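Local coordinates for protein peptidase M28 (Shewanella amazonensis SB2B, PDB 3IIB) that probably hydrolyses dipeptides or trims residues from peptide C-termini as a zinc-dependent M28-family peptidase working at a two-zinc centre, at residues V27-A39 and L258-A272. Sequence-based numbering, arbitrary orientation.
Sequences VESLTVEVGPRLA and LDSWDEGTGAIDDGA. With ZN (zinc ion), chain B; ZN (zinc ion), chain C.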
ATOM      1  N   VAL A  27      16.564 -13.846   5.732  1.00  3.71           N
ATOM      2  CA  VAL A  27      15.260 -13.182   5.852  1.00  3.49           C
ATOM      3  C   VAL A  27      14.236 -13.717   4.824  1.00  3.13           C
ATOM      4  O   VAL A  27      13.011 -13.822   5.127  1.00  4.05           O
ATOM      5  CB  VAL A  27      15.319 -11.634   5.867  1.00  5.53           C
ATOM      6  CG1 VAL A  27      15.905 -11.045   4.595  1.00  6.03           C
ATOM      7  CG2 VAL A  27      13.885 -11.065   6.127  1.00  5.83           C
ATOM      8  N   GLU A  28      14.724 -14.127   3.656  1.00  4.79           N
ATOM      9  CA  GLU A  28      13.838 -14.788   2.676  1.00  5.77           C
ATOM     10  C   GLU A  28      13.317 -16.088   3.311  1.00  7.27           C
ATOM     11  O   GLU A  28      12.141 -16.391   3.236  1.00  6.69           O
ATOM     12  CB  GLU A  28      14.567 -15.081   1.379  1.00  6.51           C
ATOM     13  CG  GLU A  28      13.696 -15.565   0.234  1.00  5.08           C
ATOM     14  CD  GLU A  28      13.454 -17.081   0.219  1.00  5.85           C
ATOM     15  OE1 GLU A  28      14.023 -17.836   1.029  1.00  7.30           O
ATOM     16  OE2 GLU A  28      12.669 -17.518  -0.648  1.00  7.52           O
ATOM     17  N   SER A  29      14.217 -16.806   3.981  1.00  5.71           N
ATOM     18  CA  SER A  29      13.842 -18.079   4.588  1.00  2.00           C
ATOM     19  C   SER A  29      12.766 -17.908   5.665  1.00  3.92           C
ATOM     20  O   SER A  29      11.773 -18.651   5.720  1.00  3.66           O
ATOM     21  CB  SER A  29      15.093 -18.744   5.120  1.00  4.92           C
ATOM     22  OG  SER A  29      14.761 -19.980   5.761  1.00  5.65           O
ATOM     23  N   LEU A  30      12.970 -16.901   6.511  1.00  5.52           N
ATOM     24  CA  LEU A  30      12.083 -16.666   7.636  1.00  5.32           C
ATOM     25  C   LEU A  30      10.705 -16.231   7.131  1.00  3.43           C
ATOM     26  O   LEU A  30       9.652 -16.761   7.545  1.00  5.02           O
ATOM     27  CB  LEU A  30      12.691 -15.599   8.570  1.00  3.79           C
ATOM     28  CG  LEU A  30      11.875 -15.134   9.796  1.00  4.79           C
ATOM     29  CD1 LEU A  30      11.370 -16.269  10.696  1.00  3.09           C
ATOM     30  CD2 LEU A  30      12.691 -14.084  10.600  1.00  5.58           C
ATOM     31  N   THR A  31      10.705 -15.269   6.211  1.00  5.96           N
ATOM     32  CA  THR A  31       9.431 -14.709   5.736  1.00  5.85           C
ATOM     33  C   THR A  31       8.642 -15.723   4.902  1.00  6.64           C
ATOM     34  O   THR A  31       7.408 -15.729   4.952  1.00  7.42           O
ATOM     35  CB  THR A  31       9.604 -13.385   4.965  1.00  6.34           C
ATOM     36  OG1 THR A  31      10.500 -13.591   3.868  1.00  6.43           O
ATOM     37  CG2 THR A  31      10.155 -12.281   5.880  1.00  4.60           C
ATOM     38  N   VAL A  32       9.324 -16.601   4.166  1.00  6.38           N
ATOM     39  CA  VAL A  32       8.630 -17.636   3.368  1.00  6.17           C
ATOM     40  C   VAL A  32       8.229 -18.859   4.194  1.00  4.98           C
ATOM     41  O   VAL A  32       7.078 -19.300   4.120  1.00  2.65           O
ATOM     42  CB  VAL A  32       9.486 -18.084   2.169  1.00  6.67           C
ATOM     43  CG1 VAL A  32       8.806 -19.276   1.399  1.00  5.48           C
ATOM     44  CG2 VAL A  32       9.777 -16.886   1.247  1.00  4.33           C
ATOM     45  N   GLU A  33       9.158 -19.377   5.012  1.00  3.40           N
ATOM     46  CA  GLU A  33       8.947 -20.662   5.692  1.00  5.49           C
ATOM     47  C   GLU A  33       8.182 -20.551   7.040  1.00  5.09           C
ATOM     48  O   GLU A  33       7.751 -21.566   7.584  1.00  7.28           O
ATOM     49  CB  GLU A  33      10.279 -21.363   5.895  1.00  4.81           C
ATOM     50  CG  GLU A  33      11.085 -21.612   4.597  1.00  6.51           C
ATOM     51  CD  GLU A  33      12.518 -22.005   4.879  1.00  6.04           C
ATOM     52  OE1 GLU A  33      12.737 -22.637   5.924  1.00 11.27           O
ATOM     53  OE2 GLU A  33      13.453 -21.603   4.128  1.00 10.69           O
ATOM     54  N   VAL A  34       8.051 -19.327   7.535  1.00  5.18           N
ATOM     55  CA  VAL A  34       7.283 -19.007   8.721  1.00  5.18           C
ATOM     56  C   VAL A  34       6.252 -17.966   8.423  1.00  5.61           C
ATOM     57  O   VAL A  34       5.076 -18.204   8.689  1.00  9.18           O
ATOM     58  CB  VAL A  34       8.199 -18.532   9.882  1.00  6.65           C
ATOM     59  CG1 VAL A  34       7.409 -18.348  11.194  1.00  6.24           C
ATOM     60  CG2 VAL A  34       9.339 -19.527  10.085  1.00  6.54           C
ATOM     61  N   GLY A  35       6.659 -16.798   7.923  1.00  5.85           N
ATOM     62  CA  GLY A  35       5.737 -15.693   7.761  1.00  8.25           C
ATOM     63  C   GLY A  35       5.515 -14.940   9.074  1.00  6.63           C
ATOM     64  O   GLY A  35       6.386 -14.939   9.953  1.00  9.00           O
ATOM     65  N   PRO A  36       4.329 -14.315   9.233  1.00  4.18           N
ATOM     66  CA  PRO A  36       4.093 -13.543  10.447  1.00  7.00           C
ATOM     67  C   PRO A  36       4.159 -14.459  11.642  1.00  6.75           C
ATOM     68  O   PRO A  36       3.724 -15.607  11.544  1.00  7.45           O
ATOM     69  CB  PRO A  36       2.674 -12.994  10.255  1.00  6.27           C
ATOM     70  CG  PRO A  36       2.057 -13.874   9.268  1.00  6.72           C
ATOM     71  CD  PRO A  36       3.142 -14.372   8.361  1.00  4.03           C
ATOM     72  N   ARG A  37       4.691 -13.979  12.763  1.00  7.71           N
ATOM     73  CA  ARG A  37       4.877 -14.843  13.950  1.00  5.90           C
ATOM     74  C   ARG A  37       4.581 -14.046  15.236  1.00  5.91           C
ATOM     75  O   ARG A  37       5.464 -13.665  16.024  1.00  3.58           O
ATOM     76  CB  ARG A  37       6.297 -15.451  13.942  1.00  5.47           C
ATOM     77  CG  ARG A  37       7.350 -14.442  13.662  1.00  9.01           C
ATOM     78  CD  ARG A  37       8.367 -14.818  12.635  1.00  5.67           C
ATOM     79  NE  ARG A  37       9.230 -13.661  12.446  1.00  6.09           N
ATOM     80  CZ  ARG A  37       9.229 -12.857  11.393  1.00  5.90           C
ATOM     81  NH1 ARG A  37       8.467 -13.105  10.334  1.00  2.17           N
ATOM     82  NH2 ARG A  37      10.010 -11.785  11.411  1.00  8.56           N
ATOM     83  N   LEU A  38       3.275 -13.795  15.442  1.00  5.92           N
ATOM     84  CA  LEU A  38       2.835 -13.127  16.668  1.00  4.64           C
ATOM     85  C   LEU A  38       3.109 -14.026  17.850  1.00  3.87           C
ATOM     86  O   LEU A  38       2.785 -15.234  17.818  1.00  5.51           O
ATOM     87  CB  LEU A  38       1.332 -12.898  16.568  1.00  5.73           C
ATOM     88  CG  LEU A  38       0.648 -12.250  17.766  1.00  6.91           C
ATOM     89  CD1 LEU A  38       1.235 -10.866  18.053  1.00  8.91           C
ATOM     90  CD2 LEU A  38      -0.848 -12.206  17.437  1.00  9.30           C
ATOM     91  N   ALA A  39       3.686 -13.450  18.901  1.00  4.21           N
ATOM     92  CA  ALA A  39       3.946 -14.220  20.110  1.00  4.72           C
ATOM     93  C   ALA A  39       2.645 -14.841  20.589  1.00  6.30           C
ATOM     94  O   ALA A  39       1.586 -14.182  20.570  1.00  6.31           O
ATOM     95  CB  ALA A  39       4.547 -13.313  21.221  1.00  6.53           C
ATOM     96  N   LEU A 258      12.578 -12.113  17.271  1.00  5.13           N
ATOM     97  CA  LEU A 258      12.095 -13.110  16.329  1.00  3.66           C
ATOM     98  C   LEU A 258      10.620 -12.967  16.088  1.00  3.82           C
ATOM     99  O   LEU A 258      10.090 -13.445  15.059  1.00  4.63           O
ATOM    100  CB  LEU A 258      12.394 -14.519  16.886  1.00  4.59           C
ATOM    101  CG  LEU A 258      12.082 -15.713  15.978  1.00  7.29           C
ATOM    102  CD1 LEU A 258      12.764 -15.553  14.595  1.00  7.30           C
ATOM    103  CD2 LEU A 258      12.462 -17.023  16.687  1.00  7.22           C
ATOM    104  N   ASP A 259       9.918 -12.335  17.023  1.00  4.36           N
ATOM    105  CA  ASP A 259       8.467 -12.233  16.871  1.00  5.03           C
ATOM    106  C   ASP A 259       8.102 -11.048  15.958  1.00  3.81           C
ATOM    107  O   ASP A 259       8.942 -10.178  15.675  1.00  4.15           O
ATOM    108  CB  ASP A 259       7.792 -12.102  18.232  1.00  6.71           C
ATOM    109  CG  ASP A 259       8.105 -10.747  18.933  1.00  5.46           C
ATOM    110  OD1 ASP A 259       9.302 -10.367  19.019  1.00  4.42           O
ATOM    111  OD2 ASP A 259       7.165 -10.060  19.407  1.00  5.58           O
ATOM    112  N   SER A 260       6.827 -10.982  15.573  1.00  2.57           N
ATOM    113  CA  SER A 260       6.344  -9.901  14.731  1.00  3.74           C
ATOM    114  C   SER A 260       4.886  -9.726  14.979  1.00  5.65           C
ATOM    115  O   SER A 260       4.282 -10.509  15.720  1.00  5.74           O
ATOM    116  CB  SER A 260       6.536 -10.217  13.228  1.00  3.99           C
ATOM    117  OG  SER A 260       5.673 -11.241  12.719  1.00  6.52           O
ATOM    118  N   TRP A 261       4.321  -8.685  14.364  1.00  5.91           N
ATOM    119  CA  TRP A 261       2.848  -8.612  14.199  1.00  4.32           C
ATOM    120  C   TRP A 261       2.392  -9.568  13.078  1.00  5.85           C
ATOM    121  O   TRP A 261       3.233 -10.184  12.356  1.00  6.73           O
ATOM    122  CB  TRP A 261       2.356  -7.168  14.045  1.00  4.89           C
ATOM    123  CG  TRP A 261       2.419  -6.516  15.409  1.00  3.55           C
ATOM    124  CD1 TRP A 261       3.424  -5.751  15.884  1.00  4.36           C
ATOM    125  CD2 TRP A 261       1.547  -6.772  16.518  1.00  4.02           C
ATOM    126  NE1 TRP A 261       3.196  -5.411  17.203  1.00  5.35           N
ATOM    127  CE2 TRP A 261       2.057  -6.047  17.625  1.00  6.20           C
ATOM    128  CE3 TRP A 261       0.389  -7.550  16.686  1.00  6.72           C
ATOM    129  CZ2 TRP A 261       1.441  -6.063  18.870  1.00  6.69           C
ATOM    130  CZ3 TRP A 261      -0.234  -7.559  17.921  1.00  4.64           C
ATOM    131  CH2 TRP A 261       0.286  -6.823  18.998  1.00  7.68           C
ATOM    132  N   ASP A 262       1.074  -9.707  12.972  1.00  4.93           N
ATOM    133  CA  ASP A 262       0.515 -10.889  12.352  1.00  6.36           C
ATOM    134  C   ASP A 262      -0.031 -10.705  10.951  1.00  4.42           C
ATOM    135  O   ASP A 262      -0.462 -11.697  10.356  1.00  7.13           O
ATOM    136  CB  ASP A 262      -0.579 -11.512  13.260  1.00  5.23           C
ATOM    137  CG  ASP A 262      -1.594 -10.523  13.757  1.00  6.19           C
ATOM    138  OD1 ASP A 262      -1.276  -9.336  14.056  1.00  6.61           O
ATOM    139  OD2 ASP A 262      -2.773 -10.924  13.903  1.00  9.39           O
ATOM    140  N   GLU A 263      -0.072  -9.464  10.454  1.00  5.59           N
ATOM    141  CA  GLU A 263      -0.759  -9.173   9.174  1.00  5.29           C
ATOM    142  C   GLU A 263       0.141  -9.045   7.952  1.00  6.31           C
ATOM    143  O   GLU A 263      -0.359  -9.139   6.811  1.00  5.67           O
ATOM    144  CB  GLU A 263      -1.667  -7.945   9.306  1.00  7.31           C
ATOM    145  CG  GLU A 263      -2.659  -8.077  10.482  1.00 10.19           C
ATOM    146  CD  GLU A 263      -3.852  -7.159  10.325  1.00 12.29           C
ATOM    147  OE1 GLU A 263      -3.636  -5.954  10.398  1.00 12.59           O
ATOM    148  OE2 GLU A 263      -5.000  -7.652  10.142  1.00 13.21           O
ATOM    149  N   GLY A 264       1.438  -8.793   8.168  1.00  4.51           N
ATOM    150  CA  GLY A 264       2.468  -8.859   7.098  1.00  3.22           C
ATOM    151  C   GLY A 264       3.238 -10.173   7.186  1.00  5.15           C
ATOM    152  O   GLY A 264       2.681 -11.228   7.545  1.00  6.13           O
ATOM    153  N   THR A 265       4.527 -10.132   6.862  1.00  3.68           N
ATOM    154  CA  THR A 265       5.372 -11.281   7.123  1.00  5.10           C
ATOM    155  C   THR A 265       6.539 -10.909   8.054  1.00  4.45           C
ATOM    156  O   THR A 265       7.534 -11.597   8.084  1.00  5.17           O
ATOM    157  CB  THR A 265       5.941 -11.890   5.807  1.00  5.45           C
ATOM    158  OG1 THR A 265       6.726 -10.882   5.141  1.00  6.38           O
ATOM    159  CG2 THR A 265       4.813 -12.387   4.900  1.00  5.75           C
ATOM    160  N   GLY A 266       6.443  -9.776   8.749  1.00  5.11           N
ATOM    161  CA  GLY A 266       7.476  -9.367   9.665  1.00  3.44           C
ATOM    162  C   GLY A 266       8.827  -9.237   9.020  1.00  5.96           C
ATOM    163  O   GLY A 266       9.844  -9.560   9.639  1.00  5.67           O
ATOM    164  N   ALA A 267       8.861  -8.745   7.782  1.00  4.54           N
ATOM    165  CA  ALA A 267      10.109  -8.684   7.070  1.00  4.15           C
ATOM    166  C   ALA A 267      11.030  -7.616   7.646  1.00  5.39           C
ATOM    167  O   ALA A 267      12.197  -7.904   7.926  1.00  6.41           O
ATOM    168  CB  ALA A 267       9.899  -8.452   5.543  1.00  2.55           C
ATOM    169  N   ILE A 268      10.576  -6.378   7.799  1.00  4.87           N
ATOM    170  CA  ILE A 268      11.511  -5.392   8.299  1.00  3.39           C
ATOM    171  C   ILE A 268      11.451  -5.301   9.810  1.00  5.07           C
ATOM    172  O   ILE A 268      12.418  -4.873  10.455  1.00  5.43           O
ATOM    173  CB  ILE A 268      11.336  -4.001   7.591  1.00  3.83           C
ATOM    174  CG1 ILE A 268      10.078  -3.309   8.065  1.00  4.30           C
ATOM    175  CG2 ILE A 268      11.364  -4.166   6.037  1.00  4.82           C
ATOM    176  CD1 ILE A 268       9.856  -1.928   7.462  1.00  8.19           C
ATOM    177  N   ASP A 269      10.306  -5.702  10.388  1.00  5.91           N
ATOM    178  CA  ASP A 269      10.157  -5.709  11.828  1.00  6.03           C
ATOM    179  C   ASP A 269       9.829  -7.136  12.296  1.00  3.29           C
ATOM    180  O   ASP A 269       8.641  -7.493  12.403  1.00  5.52           O
ATOM    181  CB  ASP A 269       9.030  -4.774  12.247  1.00  4.96           C
ATOM    182  CG  ASP A 269       9.003  -4.536  13.738  1.00  9.57           C
ATOM    183  OD1 ASP A 269       9.976  -4.929  14.424  1.00  5.64           O
ATOM    184  OD2 ASP A 269       8.006  -3.971  14.245  1.00  8.25           O
ATOM    185  N   ASP A 270      10.828  -7.955  12.579  1.00  6.12           N
ATOM    186  CA  ASP A 270      12.238  -7.627  12.530  1.00  4.55           C
ATOM    187  C   ASP A 270      13.015  -8.777  11.891  1.00  4.04           C
ATOM    188  O   ASP A 270      14.118  -9.151  12.321  1.00  4.04           O
ATOM    189  CB  ASP A 270      12.726  -7.322  13.968  1.00  3.94           C
ATOM    190  CG  ASP A 270      14.147  -6.800  14.019  1.00  5.44           C
ATOM    191  OD1 ASP A 270      14.590  -6.137  13.033  1.00  4.12           O
ATOM    192  OD2 ASP A 270      14.828  -7.057  15.078  1.00  6.40           O
ATOM    193  N   GLY A 271      12.461  -9.330  10.809  1.00  3.56           N
ATOM    194  CA  GLY A 271      13.156 -10.340  10.054  1.00  3.54           C
ATOM    195  C   GLY A 271      14.502  -9.833   9.562  1.00  3.95           C
ATOM    196  O   GLY A 271      15.492 -10.578   9.529  1.00  3.27           O
ATOM    197  N   ALA A 272      14.568  -8.576   9.166  1.00  2.00           N
ATOM    198  CA  ALA A 272      15.820  -7.999   8.735  1.00  2.10           C
ATOM    199  C   ALA A 272      16.871  -8.064   9.848  1.00  3.95           C
ATOM    200  O   ALA A 272      18.002  -8.400   9.604  1.00  5.30           O
ATOM    201  CB  ALA A 272      15.584  -6.559   8.312  1.00  3.23           C
TER
HETATM  202 ZN    ZN B   1       7.401  -3.807  16.173  0.50  5.55          ZN
HETATM  203 ZN    ZN C   2      10.884  -4.276  16.175  0.50  7.02          ZN
HETATM  204  O   HOH W   1      10.969 -10.488  13.888  1.00  4.33           O
HETATM  205  O   HOH W   2       4.698 -10.750  18.684  1.00  6.96           O
HETATM  206  O   HOH W   3       7.804  -1.837  16.888  1.00 13.32           O
HETATM  207  O   HOH W   4       9.262  -3.961  17.204  1.00  9.11           O
HETATM  208  O   HOH W   5      10.891  -1.940  15.725  1.00 16.65           O
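Arg37 reaches into the loop 258-266 and bonds to its backbone carbonyls. Arg37 NE meets Leu258 O at 2.8 Å, nearly head-on to the carbonyl. Arg37 NH1 donates to Thr265 O at 2.9 Å and also to Gly35 O of its own segment. Arg37 NH2 donates to Gly266 O at 2.8 Å. All four oxygens lie near the guanidinium plane, which fixes its rotation. Leu30 CD2 packs toward the rim of one face, and Ser260 OG sits over the other. The bend at chi2 (-132°) brings the guanidinium to the loop carbonyls. Ser260 OG accepts a nearly straight bond from Arg37 N (173°) and donates to Trp261 O. Pro36 fits closely too, its CG 3.2 Å from Gly264 O. Val27 CG2 and Leu30 CD2 pack against the Gly271 backbone. Leu38 CD1 touches Trp261 CZ3 at 3.6 Å. The looser side is at Asp262, partly exposed, whose carboxylate pairs with Arg75. With an alanine here instead of Arg37, the carbonyls of Leu258, Thr265 and Gly35 are likely to lose this donor and the loop to gain freedom to shift. Water 1 joins Arg37 NH2 to Asp259 O and Asp270 N. A cis peptide links Asp270 to Asp269, whose carboxylate bridges both zinc ions. Backbone oxygens and water thus meet the buried positive charge, and Arg37 probably helps hold the backbone around zinc-binding Asp269.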